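Long-range contact in citryl-CoA lyase (Hydrogenobacter thermophilus, PDB 6HXP), which probably cleaves citryl-CoA to acetyl-CoA and oxaloacetate: residues F95-R108 with F201-R214. Residues are numbered along the deposited sequence; the frame is centred on the assembly and turned at random.
With COA (coenzyme A), chain B.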
ATOM      1  N   PHE A  95      -7.115  -6.745  -4.159  1.00 17.98           N
ATOM      2  CA  PHE A  95      -8.287  -7.567  -3.820  1.00 18.15           C
ATOM      3  C   PHE A  95      -9.509  -6.702  -3.509  1.00 20.46           C
ATOM      4  O   PHE A  95      -9.994  -6.673  -2.343  1.00 20.39           O
ATOM      5  CB  PHE A  95      -7.975  -8.506  -2.661  1.00 18.68           C
ATOM      6  CG  PHE A  95      -6.803  -9.439  -2.832  1.00 19.80           C
ATOM      7  CD1 PHE A  95      -6.561 -10.052  -4.042  1.00 21.58           C
ATOM      8  CD2 PHE A  95      -6.017  -9.785  -1.743  1.00 21.98           C
ATOM      9  CE1 PHE A  95      -5.496 -10.968  -4.170  1.00 23.40           C
ATOM     10  CE2 PHE A  95      -4.993 -10.705  -1.858  1.00 23.93           C
ATOM     11  CZ  PHE A  95      -4.740 -11.281  -3.057  1.00 21.78           C
ATOM     12  N   GLY A  96     -10.013  -6.038  -4.517  1.00 19.20           N
ATOM     13  CA  GLY A  96     -11.141  -5.152  -4.393  1.00 18.72           C
ATOM     14  C   GLY A  96     -12.456  -5.808  -4.698  1.00 20.33           C
ATOM     15  O   GLY A  96     -12.592  -7.036  -4.601  1.00 21.19           O
ATOM     16  N   SER A  97     -13.428  -4.979  -5.057  1.00 20.89           N
ATOM     17  CA  SER A  97     -14.775  -5.455  -5.337  1.00 22.96           C
ATOM     18  C   SER A  97     -14.870  -6.497  -6.429  1.00 26.65           C
ATOM     19  O   SER A  97     -15.732  -7.398  -6.350  1.00 26.98           O
ATOM     20  CB  SER A  97     -15.714  -4.305  -5.644  1.00 25.45           C
ATOM     21  OG  SER A  97     -15.292  -3.594  -6.808  1.00 26.49           O
ATOM     22  N   ALA A  98     -13.950  -6.442  -7.406  1.00 22.86           N
ATOM     23  CA  ALA A  98     -13.943  -7.377  -8.525  1.00 23.87           C
ATOM     24  C   ALA A  98     -12.935  -8.524  -8.354  1.00 26.16           C
ATOM     25  O   ALA A  98     -12.787  -9.373  -9.245  1.00 26.88           O
ATOM     26  CB  ALA A  98     -13.613  -6.615  -9.798  1.00 25.70           C
ATOM     27  N   HIS A  99     -12.227  -8.568  -7.227  1.00 22.59           N
ATOM     28  CA  HIS A  99     -11.164  -9.515  -6.976  1.00 21.47           C
ATOM     29  C   HIS A  99     -11.119  -9.855  -5.484  1.00 23.08           C
ATOM     30  O   HIS A  99     -10.079  -9.829  -4.836  1.00 22.26           O
ATOM     31  CB  HIS A  99      -9.849  -8.926  -7.519  1.00 20.66           C
ATOM     32  CG  HIS A  99      -8.643  -9.825  -7.545  1.00 21.62           C
ATOM     33  ND1 HIS A  99      -8.758 -11.205  -7.717  1.00 23.94           N
ATOM     34  CD2 HIS A  99      -7.335  -9.502  -7.584  1.00 23.38           C
ATOM     35  CE1 HIS A  99      -7.505 -11.653  -7.818  1.00 23.82           C
ATOM     36  NE2 HIS A  99      -6.624 -10.680  -7.711  1.00 23.54           N
ATOM     37  N   GLY A 100     -12.274 -10.270  -4.962  1.00 24.05           N
ATOM     38  CA  GLY A 100     -12.372 -10.695  -3.556  1.00 23.11           C
ATOM     39  C   GLY A 100     -13.630 -10.256  -2.854  1.00 27.05           C
ATOM     40  O   GLY A 100     -14.123 -10.957  -1.956  1.00 24.69           O
ATOM     41  N   GLY A 101     -14.188  -9.131  -3.282  1.00 23.50           N
ATOM     42  CA  GLY A 101     -15.433  -8.635  -2.692  1.00 25.28           C
ATOM     43  C   GLY A 101     -16.610  -9.566  -2.819  1.00 26.49           C
ATOM     44  O   GLY A 101     -17.512  -9.550  -1.980  1.00 26.40           O
ATOM     45  N   ALA A 102     -16.613 -10.431  -3.846  1.00 25.53           N
ATOM     46  CA  ALA A 102     -17.722 -11.379  -4.007  1.00 24.28           C
ATOM     47  C   ALA A 102     -17.815 -12.313  -2.832  1.00 24.90           C
ATOM     48  O   ALA A 102     -18.886 -12.821  -2.571  1.00 25.82           O
ATOM     49  CB  ALA A 102     -17.542 -12.172  -5.283  1.00 26.77           C
ATOM     50  N   LEU A 103     -16.708 -12.573  -2.117  1.00 23.20           N
ATOM     51  CA  LEU A 103     -16.790 -13.440  -0.915  1.00 23.32           C
ATOM     52  C   LEU A 103     -17.640 -12.792   0.158  1.00 25.87           C
ATOM     53  O   LEU A 103     -18.444 -13.478   0.778  1.00 24.77           O
ATOM     54  CB  LEU A 103     -15.403 -13.699  -0.355  1.00 24.26           C
ATOM     55  CG  LEU A 103     -14.543 -14.537  -1.277  1.00 31.22           C
ATOM     56  CD1 LEU A 103     -13.127 -14.267  -1.010  1.00 34.93           C
ATOM     57  CD2 LEU A 103     -14.835 -15.993  -1.072  1.00 37.72           C
ATOM     58  N   GLU A 104     -17.461 -11.493   0.393  1.00 24.15           N
ATOM     59  CA  GLU A 104     -18.307 -10.768   1.344  1.00 24.44           C
ATOM     60  C   GLU A 104     -19.765 -10.794   0.897  1.00 25.85           C
ATOM     61  O   GLU A 104     -20.663 -11.099   1.684  1.00 25.86           O
ATOM     62  CB  GLU A 104     -17.871  -9.308   1.486  1.00 26.41           C
ATOM     63  CG  GLU A 104     -16.483  -9.053   2.042  1.00 25.77           C
ATOM     64  CD  GLU A 104     -15.983  -7.605   1.947  1.00 30.62           C
ATOM     65  OE1 GLU A 104     -16.640  -6.758   1.295  1.00 36.02           O
ATOM     66  OE2 GLU A 104     -14.900  -7.311   2.503  1.00 29.59           O
ATOM     67  N   ASP A 105     -19.998 -10.472  -0.391  1.00 24.75           N
ATOM     68  CA  ASP A 105     -21.340 -10.396  -0.913  1.00 25.23           C
ATOM     69  C   ASP A 105     -22.051 -11.745  -0.858  1.00 25.77           C
ATOM     70  O   ASP A 105     -23.229 -11.794  -0.526  1.00 27.02           O
ATOM     71  CB  ASP A 105     -21.340  -9.862  -2.344  1.00 26.96           C
ATOM     72  CG  ASP A 105     -20.687  -8.491  -2.489  1.00 38.44           C
ATOM     73  OD1 ASP A 105     -20.686  -7.724  -1.496  1.00 37.71           O
ATOM     74  OD2 ASP A 105     -20.187  -8.199  -3.584  1.00 45.04           O
ATOM     75  N   ALA A 106     -21.364 -12.802  -1.267  1.00 23.45           N
ATOM     76  CA  ALA A 106     -21.955 -14.146  -1.267  1.00 24.65           C
ATOM     77  C   ALA A 106     -22.213 -14.622   0.157  1.00 26.22           C
ATOM     78  O   ALA A 106     -23.261 -15.217   0.394  1.00 26.37           O
ATOM     79  CB  ALA A 106     -21.045 -15.113  -1.984  1.00 24.18           C
ATOM     80  N   MET A 107     -21.329 -14.308   1.119  1.00 22.96           N
ATOM     81  CA  MET A 107     -21.614 -14.698   2.505  1.00 22.65           C
ATOM     82  C   MET A 107     -22.857 -13.988   3.012  1.00 26.53           C
ATOM     83  O   MET A 107     -23.666 -14.595   3.695  1.00 25.77           O
ATOM     84  CB  MET A 107     -20.435 -14.364   3.427  1.00 23.66           C
ATOM     85  CG  MET A 107     -19.259 -15.321   3.283  1.00 23.10           C
ATOM     86  SD  MET A 107     -17.919 -14.962   4.430  1.00 24.12           S
ATOM     87  CE  MET A 107     -18.618 -15.553   6.004  1.00 23.51           C
ATOM     88  N   ARG A 108     -23.024 -12.697   2.687  1.00 25.31           N
ATOM     89  CA  ARG A 108     -24.219 -11.972   3.151  1.00 26.30           C
ATOM     90  C   ARG A 108     -25.476 -12.567   2.528  1.00 28.66           C
ATOM     91  O   ARG A 108     -26.474 -12.794   3.209  1.00 30.33           O
ATOM     92  CB  ARG A 108     -24.070 -10.498   2.773  1.00 27.62           C
ATOM     93  CG  ARG A 108     -25.111  -9.618   3.400  1.00 32.04           C
ATOM     94  CD  ARG A 108     -24.881  -8.169   3.035  1.00 32.66           C
ATOM     95  NE  ARG A 108     -25.744  -7.323   3.867  1.00 50.12           N
ATOM     96  CZ  ARG A 108     -25.738  -5.995   3.843  1.00 69.01           C
ATOM     97  NH1 ARG A 108     -24.970  -5.345   2.980  1.00 51.62           N
ATOM     98  NH2 ARG A 108     -26.522  -5.307   4.662  1.00 64.10           N
ATOM     99  N   PHE A 201     -18.973 -17.579  10.579  1.00 22.23           N
ATOM    100  CA  PHE A 201     -18.253 -16.344  10.423  1.00 22.41           C
ATOM    101  C   PHE A 201     -19.130 -15.249   9.857  1.00 26.90           C
ATOM    102  O   PHE A 201     -20.009 -15.504   9.035  1.00 26.69           O
ATOM    103  CB  PHE A 201     -17.038 -16.521   9.519  1.00 21.64           C
ATOM    104  CG  PHE A 201     -15.907 -17.245  10.222  1.00 20.54           C
ATOM    105  CD1 PHE A 201     -15.161 -16.606  11.214  1.00 21.76           C
ATOM    106  CD2 PHE A 201     -15.521 -18.522   9.826  1.00 22.28           C
ATOM    107  CE1 PHE A 201     -14.072 -17.233  11.806  1.00 22.76           C
ATOM    108  CE2 PHE A 201     -14.412 -19.138  10.417  1.00 23.59           C
ATOM    109  CZ  PHE A 201     -13.713 -18.495  11.407  1.00 22.17           C
ATOM    110  N   ASP A 202     -18.854 -14.019  10.276  0.52 25.22           N
ATOM    111  CA  ASP A 202     -19.526 -12.826   9.787  0.52 25.68           C
ATOM    112  C   ASP A 202     -19.164 -12.592   8.319  0.52 26.10           C
ATOM    113  O   ASP A 202     -18.000 -12.757   7.912  0.52 23.41           O
ATOM    114  CB  ASP A 202     -19.048 -11.636  10.625  0.52 27.23           C
ATOM    115  CG  ASP A 202     -19.613 -10.268  10.282  0.52 35.63           C
ATOM    116  OD1 ASP A 202     -20.540 -10.187   9.434  0.52 35.31           O
ATOM    117  OD2 ASP A 202     -19.161  -9.285  10.879  0.52 43.88           O
ATOM    118  N   TRP A 203     -20.155 -12.203   7.510  1.00 26.81           N
ATOM    119  CA  TRP A 203     -19.908 -11.908   6.077  1.00 25.83           C
ATOM    120  C   TRP A 203     -18.858 -10.806   5.872  1.00 25.82           C
ATOM    121  O   TRP A 203     -18.127 -10.808   4.879  1.00 24.59           O
ATOM    122  CB  TRP A 203     -21.218 -11.534   5.361  1.00 28.98           C
ATOM    123  CG  TRP A 203     -21.852 -10.250   5.828  1.00 32.92           C
ATOM    124  CD1 TRP A 203     -22.891 -10.127   6.705  1.00 37.64           C
ATOM    125  CD2 TRP A 203     -21.628  -8.942   5.294  1.00 33.49           C
ATOM    126  NE1 TRP A 203     -23.243  -8.803   6.839  1.00 39.93           N
ATOM    127  CE2 TRP A 203     -22.490  -8.055   5.980  1.00 39.82           C
ATOM    128  CE3 TRP A 203     -20.757  -8.428   4.341  1.00 34.75           C
ATOM    129  CZ2 TRP A 203     -22.519  -6.682   5.697  1.00 39.71           C
ATOM    130  CZ3 TRP A 203     -20.823  -7.075   4.028  1.00 37.69           C
ATOM    131  CH2 TRP A 203     -21.633  -6.212   4.771  1.00 38.76           C
ATOM    132  N   ARG A 204     -18.699  -9.921   6.876  1.00 25.39           N
ATOM    133  CA  ARG A 204     -17.708  -8.855   6.783  1.00 24.51           C
ATOM    134  C   ARG A 204     -16.275  -9.348   6.872  1.00 25.92           C
ATOM    135  O   ARG A 204     -15.334  -8.605   6.586  1.00 26.59           O
ATOM    136  CB  ARG A 204     -17.965  -7.766   7.811  1.00 25.68           C
ATOM    137  CG  ARG A 204     -19.309  -7.097   7.578  1.00 28.31           C
ATOM    138  CD  ARG A 204     -19.686  -6.146   8.700  1.00 31.56           C
ATOM    139  NE  ARG A 204     -20.015  -6.895   9.886  1.00 34.44           N
ATOM    140  CZ  ARG A 204     -20.269  -6.367  11.081  1.00 37.64           C
ATOM    141  NH1 ARG A 204     -20.323  -5.045  11.234  1.00 36.16           N
ATOM    142  NH2 ARG A 204     -20.522  -7.157  12.118  1.00 36.18           N
ATOM    143  N   LEU A 205     -16.083 -10.626   7.184  1.00 23.46           N
ATOM    144  CA  LEU A 205     -14.758 -11.234   7.216  1.00 22.92           C
ATOM    145  C   LEU A 205     -14.418 -11.979   5.891  1.00 23.57           C
ATOM    146  O   LEU A 205     -13.311 -12.478   5.700  1.00 23.09           O
ATOM    147  CB  LEU A 205     -14.724 -12.225   8.384  1.00 23.59           C
ATOM    148  CG  LEU A 205     -13.420 -12.783   8.763  1.00 26.91           C
ATOM    149  CD1 LEU A 205     -12.321 -11.676   9.108  1.00 26.08           C
ATOM    150  CD2 LEU A 205     -13.599 -13.643  10.037  1.00 28.08           C
ATOM    151  N   GLY A 206     -15.344 -12.020   4.929  1.00 22.27           N
ATOM    152  CA  GLY A 206     -15.172 -12.827   3.729  1.00 22.53           C
ATOM    153  C   GLY A 206     -13.872 -12.662   2.984  1.00 22.87           C
ATOM    154  O   GLY A 206     -13.244 -13.651   2.601  1.00 23.61           O
ATOM    155  N   LYS A 207     -13.450 -11.414   2.772  1.00 22.81           N
ATOM    156  CA  LYS A 207     -12.216 -11.194   2.045  1.00 22.63           C
ATOM    157  C   LYS A 207     -11.027 -11.677   2.863  1.00 21.39           C
ATOM    158  O   LYS A 207      -9.984 -12.017   2.314  1.00 21.75           O
ATOM    159  CB  LYS A 207     -12.111  -9.672   1.742  1.00 27.79           C
ATOM    160  CG  LYS A 207     -11.512  -9.281   0.493  1.00 41.62           C
ATOM    161  CD  LYS A 207     -11.575  -7.731   0.400  1.00 28.18           C
ATOM    162  CE  LYS A 207     -12.659  -7.180  -0.445  1.00 26.81           C
ATOM    163  NZ  LYS A 207     -12.242  -5.843  -0.869  1.00 23.97           N
ATOM    164  N   GLY A 208     -11.143 -11.718   4.203  1.00 20.85           N
ATOM    165  CA  GLY A 208     -10.042 -12.183   5.039  1.00 21.12           C
ATOM    166  C   GLY A 208      -9.561 -13.557   4.705  1.00 22.30           C
ATOM    167  O   GLY A 208      -8.358 -13.828   4.734  1.00 21.30           O
ATOM    168  N   PHE A 209     -10.500 -14.469   4.396  1.00 21.45           N
ATOM    169  CA  PHE A 209     -10.109 -15.831   4.057  1.00 21.90           C
ATOM    170  C   PHE A 209      -9.297 -15.866   2.776  1.00 23.02           C
ATOM    171  O   PHE A 209      -8.289 -16.615   2.674  1.00 23.66           O
ATOM    172  CB  PHE A 209     -11.323 -16.766   3.975  1.00 23.37           C
ATOM    173  CG  PHE A 209     -12.133 -16.736   5.255  1.00 24.14           C
ATOM    174  CD1 PHE A 209     -11.607 -17.221   6.444  1.00 27.47           C
ATOM    175  CD2 PHE A 209     -13.384 -16.121   5.285  1.00 25.50           C
ATOM    176  CE1 PHE A 209     -12.354 -17.140   7.630  1.00 28.58           C
ATOM    177  CE2 PHE A 209     -14.101 -16.036   6.459  1.00 29.51           C
ATOM    178  CZ  PHE A 209     -13.562 -16.505   7.618  1.00 27.60           C
ATOM    179  N   PHE A 210      -9.713 -15.078   1.804  1.00 21.62           N
ATOM    180  CA  PHE A 210      -9.013 -14.955   0.528  1.00 20.78           C
ATOM    181  C   PHE A 210      -7.646 -14.361   0.686  1.00 23.32           C
ATOM    182  O   PHE A 210      -6.657 -14.922   0.204  1.00 23.60           O
ATOM    183  CB  PHE A 210      -9.844 -14.146  -0.455  1.00 22.60           C
ATOM    184  CG  PHE A 210      -9.289 -14.091  -1.846  1.00 24.53           C
ATOM    185  CD1 PHE A 210      -9.059 -15.255  -2.563  1.00 31.44           C
ATOM    186  CD2 PHE A 210      -9.064 -12.887  -2.476  1.00 25.76           C
ATOM    187  CE1 PHE A 210      -8.595 -15.207  -3.876  1.00 32.54           C
ATOM    188  CE2 PHE A 210      -8.585 -12.849  -3.787  1.00 28.77           C
ATOM    189  CZ  PHE A 210      -8.302 -13.994  -4.455  1.00 29.00           C
ATOM    190  N   ILE A 211      -7.540 -13.320   1.499  1.00 19.25           N
ATOM    191  CA  ILE A 211      -6.234 -12.717   1.717  1.00 18.88           C
ATOM    192  C   ILE A 211      -5.281 -13.678   2.363  1.00 20.92           C
ATOM    193  O   ILE A 211      -4.128 -13.831   1.952  1.00 20.81           O
ATOM    194  CB  ILE A 211      -6.403 -11.454   2.589  1.00 20.39           C
ATOM    195  CG1 ILE A 211      -7.174 -10.348   1.833  1.00 22.72           C
ATOM    196  CG2 ILE A 211      -5.008 -10.925   3.037  1.00 23.36           C
ATOM    197  CD1 ILE A 211      -7.772  -9.351   2.699  1.00 26.07           C
ATOM    198  N   ILE A 212      -5.716 -14.334   3.446  1.00 18.51           N
ATOM    199  CA  ILE A 212      -4.841 -15.242   4.169  1.00 17.59           C
ATOM    200  C   ILE A 212      -4.379 -16.393   3.258  1.00 20.27           C
ATOM    201  O   ILE A 212      -3.207 -16.751   3.301  1.00 20.55           O
ATOM    202  CB  ILE A 212      -5.571 -15.788   5.406  1.00 19.81           C
ATOM    203  CG1 ILE A 212      -5.744 -14.690   6.421  1.00 19.38           C
ATOM    204  CG2 ILE A 212      -4.816 -17.001   6.020  1.00 20.55           C
ATOM    205  CD1 ILE A 212      -6.783 -15.002   7.531  1.00 19.57           C
ATOM    206  N   GLY A 213      -5.294 -16.918   2.482  1.00 19.66           N
ATOM    207  CA  GLY A 213      -4.999 -18.036   1.592  1.00 20.68           C
ATOM    208  C   GLY A 213      -4.085 -17.660   0.468  1.00 21.89           C
ATOM    209  O   GLY A 213      -3.242 -18.472   0.085  1.00 21.91           O
ATOM    210  N   ARG A 214      -4.278 -16.488  -0.123  1.00 19.62           N
ATOM    211  CA  ARG A 214      -3.519 -16.082  -1.335  1.00 18.95           C
ATOM    212  C   ARG A 214      -2.168 -15.443  -1.056  1.00 19.88           C
ATOM    213  O   ARG A 214      -1.288 -15.415  -1.937  1.00 19.23           O
ATOM    214  CB  ARG A 214      -4.382 -15.166  -2.183  1.00 20.49           C
ATOM    215  CG  ARG A 214      -3.775 -14.619  -3.472  1.00 21.99           C
ATOM    216  CD  ARG A 214      -3.357 -15.686  -4.455  1.00 23.39           C
ATOM    217  NE  ARG A 214      -4.476 -16.557  -4.823  1.00 22.78           N
ATOM    218  CZ  ARG A 214      -5.413 -16.299  -5.732  1.00 26.35           C
ATOM    219  NH1 ARG A 214      -5.335 -15.203  -6.502  1.00 24.28           N
ATOM    220  NH2 ARG A 214      -6.420 -17.151  -5.914  1.00 27.20           N
TER
HETATM  221  N1A COA B 300     -26.746 -13.809 -11.235  0.73121.98           N
HETATM  222  C2A COA B 300     -27.730 -13.570 -12.110  0.73122.09           C
HETATM  223  N3A COA B 300     -27.670 -13.531 -13.446  0.73122.41           N
HETATM  224  C4A COA B 300     -26.426 -13.769 -13.882  0.73123.10           C
HETATM  225  C5A COA B 300     -25.309 -14.022 -13.100  0.73122.76           C
HETATM  226  C6A COA B 300     -25.499 -14.047 -11.704  0.73121.89           C
HETATM  227  N6A COA B 300     -24.526 -14.315 -10.830  0.73121.23           N
HETATM  228  N7A COA B 300     -24.194 -14.239 -13.894  0.73123.11           N
HETATM  229  C8A COA B 300     -24.655 -14.126 -15.115  0.73123.70           C
HETATM  230  N9A COA B 300     -25.997 -13.851 -15.185  0.73124.16           N
HETATM  231  C1B COA B 300     -26.836 -13.766 -16.381  0.73125.09           C
HETATM  232  C2B COA B 300     -26.115 -13.326 -17.668  0.73125.60           C
HETATM  233  O2B COA B 300     -26.334 -11.940 -17.908  0.73125.44           O
HETATM  234  C3B COA B 300     -26.818 -14.200 -18.702  0.73126.66           C
HETATM  235  O3B COA B 300     -28.131 -13.669 -18.991  0.73127.99           O
HETATM  236  P3B COA B 300     -28.964 -13.848 -20.375  0.73128.04           P
HETATM  237  O7A COA B 300     -28.170 -14.591 -21.404  0.73128.02           O
HETATM  238  O8A COA B 300     -30.262 -14.569 -19.997  0.73127.15           O
HETATM  239  O9A COA B 300     -29.325 -12.425 -20.818  0.73128.20           O
HETATM  240  C4B COA B 300     -27.033 -15.502 -17.940  0.73126.10           C
HETATM  241  O4B COA B 300     -27.396 -15.048 -16.620  0.73125.40           O
HETATM  242  C5B COA B 300     -25.844 -16.425 -17.828  0.73126.21           C
HETATM  243  O5B COA B 300     -25.162 -16.531 -19.094  0.73126.37           O
HETATM  244  P1A COA B 300     -23.590 -16.934 -19.175  0.73126.57           P
HETATM  245  O1A COA B 300     -23.093 -16.803 -20.563  0.73127.39           O
HETATM  246  O2A COA B 300     -23.484 -18.346 -18.597  0.73126.44           O
HETATM  247  O3A COA B 300     -22.796 -15.963 -18.193  0.73125.25           O
HETATM  248  P2A COA B 300     -21.731 -14.808 -18.443  0.73124.61           P
HETATM  249  O4A COA B 300     -20.655 -15.282 -19.346  0.73125.00           O
HETATM  250  O5A COA B 300     -22.511 -13.609 -18.990  0.73124.93           O
HETATM  251  O6A COA B 300     -21.170 -14.331 -16.986  0.73123.02           O
HETATM  252  CBP COA B 300     -19.426 -13.853 -15.356  0.73119.32           C
HETATM  253  CCP COA B 300     -19.840 -14.688 -16.564  0.73121.15           C
HETATM  254  CDP COA B 300     -18.322 -14.615 -14.606  0.73119.16           C
HETATM  255  CEP COA B 300     -18.852 -12.526 -15.867  0.73119.21           C
HETATM  256  CAP COA B 300     -20.603 -13.549 -14.392  0.73117.82           C
HETATM  257  OAP COA B 300     -21.492 -14.642 -14.222  0.73117.39           O
HETATM  258  C9P COA B 300     -20.164 -13.008 -13.034  0.73116.64           C
HETATM  259  O9P COA B 300     -19.872 -11.822 -12.902  0.73116.92           O
HETATM  260  N8P COA B 300     -20.158 -13.876 -12.018  0.73115.02           N
HETATM  261  C7P COA B 300     -19.919 -13.474 -10.638  0.73113.39           C
HETATM  262  C6P COA B 300     -21.120 -12.766 -10.041  0.73111.92           C
HETATM  263  C5P COA B 300     -20.786 -12.047  -8.755  0.73110.82           C
HETATM  264  O5P COA B 300     -20.338 -12.655  -7.785  0.73110.14           O
HETATM  265  N4P COA B 300     -21.040 -10.737  -8.742  0.73110.50           N
HETATM  266  C3P COA B 300     -21.310  -9.973  -7.530  0.73110.24           C
HETATM  267  C2P COA B 300     -20.085  -9.726  -6.671  0.73110.22           C
HETATM  268  S1P COA B 300     -18.847  -8.904  -7.710  0.73111.08           S
HETATM  269  O   HOH W   1     -13.910  -8.964   4.224  1.00 26.66           O
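W203 and R108 lie side by side at one end of this contact. The R108 chain is extended over one indole face, its CD 3.9 Å from the centroid of the six-membered ring, and its guanidinium plane is only 8° from the ring plane. R204 CG covers the opposite face. An alanine in place of W203 would probably leave a gap between the chains of R108 and R204 and set the R108 guanidinium free to turn. At the other end, F210 turns its edge to the face of F95, CE2 to CD1 3.5 Å, and H99 completes the aromatic cluster. Between them G206 meets the backbone of L103 and E104, where a side chain would clash. K207 NZ donates to a lone pair of F95 O at 2.8 Å, in the carbonyl plane. One water links E104 OE2, R204 O and K207 N. In the second shell, E112 pairs with R108 NE, S70 holds H99 NE2, and S83 and N85 of the second subunit bind K207 NZ. Helices 101-108 and 206-214 run roughly antiparallel at 141°, their axes 7.7 Å apart. A102 and D105 line the coenzyme A pocket. Helix 188-198 packs on M107, and helices 33-42 and 48-60 cover F209.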